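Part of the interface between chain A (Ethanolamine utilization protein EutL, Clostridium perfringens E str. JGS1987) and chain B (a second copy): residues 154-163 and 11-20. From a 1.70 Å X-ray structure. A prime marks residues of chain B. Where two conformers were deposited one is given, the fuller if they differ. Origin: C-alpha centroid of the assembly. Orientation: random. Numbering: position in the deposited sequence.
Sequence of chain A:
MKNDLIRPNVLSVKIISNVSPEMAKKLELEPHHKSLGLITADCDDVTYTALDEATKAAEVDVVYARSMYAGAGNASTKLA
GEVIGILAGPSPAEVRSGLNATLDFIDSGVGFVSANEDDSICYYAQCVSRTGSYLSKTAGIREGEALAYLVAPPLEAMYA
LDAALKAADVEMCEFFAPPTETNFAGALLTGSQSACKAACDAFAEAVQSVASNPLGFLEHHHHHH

Chain A 154-163: PLEAMYALDA
Chain B (11-20) LSVKIISNVS

A carboxylate near one end of a helix-strand pair can supply its direct hydrogen bonds, while mainly side-chain packing fills the remainder, and the pairing of two EutL copies illustrates this. Asp162 (chi1 t, chi2 68°) points its CA-to-CB bond toward the other stretch, and its OD1 accepts two hydrogen bonds from Ser20′: from Ser20′ OG at 2.5 Å, with the serine chi1 at p, and from Ser20′ N to the same OD1 at 2.7 Å, with a nearly straight N-H...O angle of 160°. Ser20′ also stands at the N-cap position of the helix that follows, its side chain capping a backbone N just past the stretch, so this one residue serves both the contact and the helix start. A second polar link runs through a water, which donates to Ile15′ O at 3.0 Å and lies 3.0 Å from Tyr159 OH.

The backbones run almost parallel. Residues 154-163 are helical, with phi/psi near -63/-45 and i to i-4 hydrogen bonds, that from Asp162 N to Met158 O being weak at 3.3 Å. Residues 11′-16′ form a strand, extended from Ser12′ onward, whose axis makes 14° with the helix and approaches it to 9.5 Å; a loop then leads to Ser20′. CA-CA distances set the register: Leu155 to Ser12′ 7.7 Å, Tyr159 to Ile16′ 7.3 Å, Asp162 to Ser20′ 5.9 Å.

Strand alternation directs Ser12′, Lys14′ and Ile16′ toward the helix, while Val13′ and Ile15′ point away. Tyr159 (chi1 t, chi2 76°) meets two of the inward residues. The aliphatic part of Lys14′ (t, p, t, t) places CD over one ring face, with CE 3.5 Å from Tyr159 CE1, whereas Ile16′ (m, t) meets the ring edge, its CG1 3.6 Å from Tyr159 CD1. Leu155 (chi1 t, chi2 144°) closes the other end, its CD1 3.5 Å from Ser12′ OG and its CD2 4.1 Å from Lys14′ CB. Together the stretches bury 465 Å².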

# COMPACT_ATOMS: atom_id res chain seq x y z
N PRO A 154 0.44 14.43 -3.20
CA PRO A 154 1.80 14.36 -3.76
C PRO A 154 2.29 15.58 -4.58
O PRO A 154 3.36 16.08 -4.24
CB PRO A 154 1.73 13.11 -4.65
CG PRO A 154 0.74 12.24 -3.94
CD PRO A 154 -0.31 13.18 -3.44
N LEU A 155 1.58 16.05 -5.58
CA LEU A 155 2.09 17.16 -6.38
C LEU A 155 2.14 18.42 -5.52
O LEU A 155 3.12 19.15 -5.54
CB LEU A 155 1.26 17.43 -7.63
CG LEU A 155 1.78 18.51 -8.58
CD1 LEU A 155 1.52 18.16 -10.04
CD2 LEU A 155 1.19 19.89 -8.26
N GLU A 156 1.07 18.65 -4.76
CA GLU A 156 0.97 19.86 -3.94
C GLU A 156 2.11 19.90 -2.92
O GLU A 156 2.71 20.95 -2.65
CB GLU A 156 -0.38 19.93 -3.20
CG GLU A 156 -1.61 19.97 -4.11
CD GLU A 156 -2.17 18.57 -4.41
OE1 GLU A 156 -1.39 17.68 -4.83
OE2 GLU A 156 -3.39 18.36 -4.22
N ALA A 157 2.38 18.73 -2.34
CA ALA A 157 3.43 18.60 -1.34
C ALA A 157 4.82 18.85 -1.90
O ALA A 157 5.63 19.54 -1.27
CB ALA A 157 3.39 17.22 -0.72
N MET A 158 5.13 18.25 -3.04
CA MET A 158 6.45 18.45 -3.65
C MET A 158 6.65 19.91 -4.01
O MET A 158 7.72 20.46 -3.77
CB MET A 158 6.64 17.58 -4.91
CG MET A 158 6.58 16.07 -4.66
SD MET A 158 7.72 15.57 -3.37
CE MET A 158 9.27 15.64 -4.27
N TYR A 159 5.63 20.54 -4.56
CA TYR A 159 5.70 21.97 -4.87
C TYR A 159 5.86 22.86 -3.64
O TYR A 159 6.74 23.71 -3.57
CB TYR A 159 4.45 22.41 -5.63
CG TYR A 159 4.52 23.86 -6.05
CD1 TYR A 159 5.31 24.25 -7.11
CD2 TYR A 159 3.80 24.83 -5.37
CE1 TYR A 159 5.37 25.59 -7.49
CE2 TYR A 159 3.86 26.14 -5.73
CZ TYR A 159 4.65 26.53 -6.78
OH TYR A 159 4.69 27.86 -7.14
N ALA A 160 4.99 22.64 -2.66
CA ALA A 160 4.97 23.46 -1.46
C ALA A 160 6.16 23.20 -0.52
O ALA A 160 6.62 24.09 0.20
CB ALA A 160 3.67 23.24 -0.73
N LEU A 161 6.69 21.98 -0.53
CA LEU A 161 7.89 21.70 0.25
C LEU A 161 9.05 22.49 -0.28
O LEU A 161 9.79 23.13 0.47
CB LEU A 161 8.23 20.22 0.25
CG LEU A 161 7.42 19.31 1.16
CD1 LEU A 161 7.91 17.90 1.01
CD2 LEU A 161 7.49 19.76 2.61
N ASP A 162 9.23 22.45 -1.60
CA ASP A 162 10.30 23.18 -2.20
C ASP A 162 10.12 24.66 -1.91
O ASP A 162 11.08 25.37 -1.63
CB ASP A 162 10.35 22.90 -3.70
CG ASP A 162 11.51 23.59 -4.35
OD1 ASP A 162 12.67 23.21 -4.08
OD2 ASP A 162 11.25 24.53 -5.11
N ALA A 163 8.87 25.14 -1.94
CA ALA A 163 8.59 26.54 -1.62
C ALA A 163 8.95 26.88 -0.16
O ALA A 163 9.53 27.93 0.12
CB ALA A 163 7.13 26.84 -1.88
N LEU B 11 -4.41 15.31 -14.27
CA LEU B 11 -5.13 16.02 -13.22
C LEU B 11 -4.49 17.35 -12.81
O LEU B 11 -5.20 18.28 -12.43
CB LEU B 11 -5.25 15.13 -11.99
CG LEU B 11 -5.96 13.79 -12.25
CD1 LEU B 11 -5.93 12.89 -11.01
CD2 LEU B 11 -7.39 14.01 -12.68
N SER B 12 -3.17 17.43 -12.89
CA SER B 12 -2.44 18.58 -12.38
C SER B 12 -1.06 18.65 -13.01
O SER B 12 -0.42 17.61 -13.24
CB SER B 12 -2.32 18.48 -10.85
OG SER B 12 -1.67 19.62 -10.30
N VAL B 13 -0.61 19.88 -13.19
CA VAL B 13 0.66 20.21 -13.84
C VAL B 13 1.26 21.43 -13.13
O VAL B 13 0.54 22.41 -12.90
CB VAL B 13 0.45 20.53 -15.34
CG1 VAL B 13 1.76 20.87 -16.03
CG2 VAL B 13 -0.27 19.40 -16.05
N LYS B 14 2.55 21.41 -12.80
CA LYS B 14 3.18 22.59 -12.23
C LYS B 14 4.66 22.63 -12.56
O LYS B 14 5.30 21.59 -12.58
CB LYS B 14 2.98 22.62 -10.71
CG LYS B 14 3.41 23.90 -10.02
CD LYS B 14 2.38 25.00 -10.25
CE LYS B 14 2.84 26.33 -9.72
NZ LYS B 14 1.80 27.36 -9.93
N ILE B 15 5.18 23.83 -12.84
CA ILE B 15 6.61 24.04 -13.02
C ILE B 15 7.22 24.80 -11.85
O ILE B 15 6.65 25.77 -11.33
CB ILE B 15 6.90 24.80 -14.34
CG1 ILE B 15 6.49 23.95 -15.53
CG2 ILE B 15 8.39 25.21 -14.45
CD1 ILE B 15 6.65 24.60 -16.87
N ILE B 16 8.42 24.36 -11.48
CA ILE B 16 9.25 25.02 -10.47
C ILE B 16 10.50 25.53 -11.15
O ILE B 16 11.23 24.74 -11.76
CB ILE B 16 9.67 24.05 -9.34
CG1 ILE B 16 8.44 23.51 -8.62
CG2 ILE B 16 10.63 24.75 -8.37
CD1 ILE B 16 8.76 22.38 -7.66
N SER B 17 10.78 26.81 -10.95
CA SER B 17 12.07 27.42 -11.28
C SER B 17 13.01 27.35 -10.07
O SER B 17 12.57 27.53 -8.93
CB SER B 17 11.92 28.89 -11.69
OG SER B 17 11.09 29.06 -12.83
N ASN B 18 14.29 27.14 -10.33
CA ASN B 18 15.33 27.28 -9.31
C ASN B 18 15.03 26.46 -8.06
O ASN B 18 14.92 26.99 -6.94
CB ASN B 18 15.51 28.76 -8.95
CG ASN B 18 15.96 29.60 -10.14
OD1 ASN B 18 16.87 29.21 -10.89
ND2 ASN B 18 15.32 30.74 -10.34
N VAL B 19 14.88 25.16 -8.26
CA VAL B 19 14.61 24.20 -7.19
C VAL B 19 15.58 24.38 -6.02
O VAL B 19 16.77 24.65 -6.20
CB VAL B 19 14.68 22.75 -7.75
CG1 VAL B 19 16.06 22.47 -8.31
CG2 VAL B 19 14.30 21.74 -6.69
N SER B 20 15.06 24.24 -4.80
CA SER B 20 15.87 24.46 -3.62
C SER B 20 17.01 23.44 -3.55
O SER B 20 16.84 22.29 -3.95
CB SER B 20 15.00 24.35 -2.37
OG SER B 20 14.45 23.05 -2.28
O HOH W 1 6.37 28.16 -9.58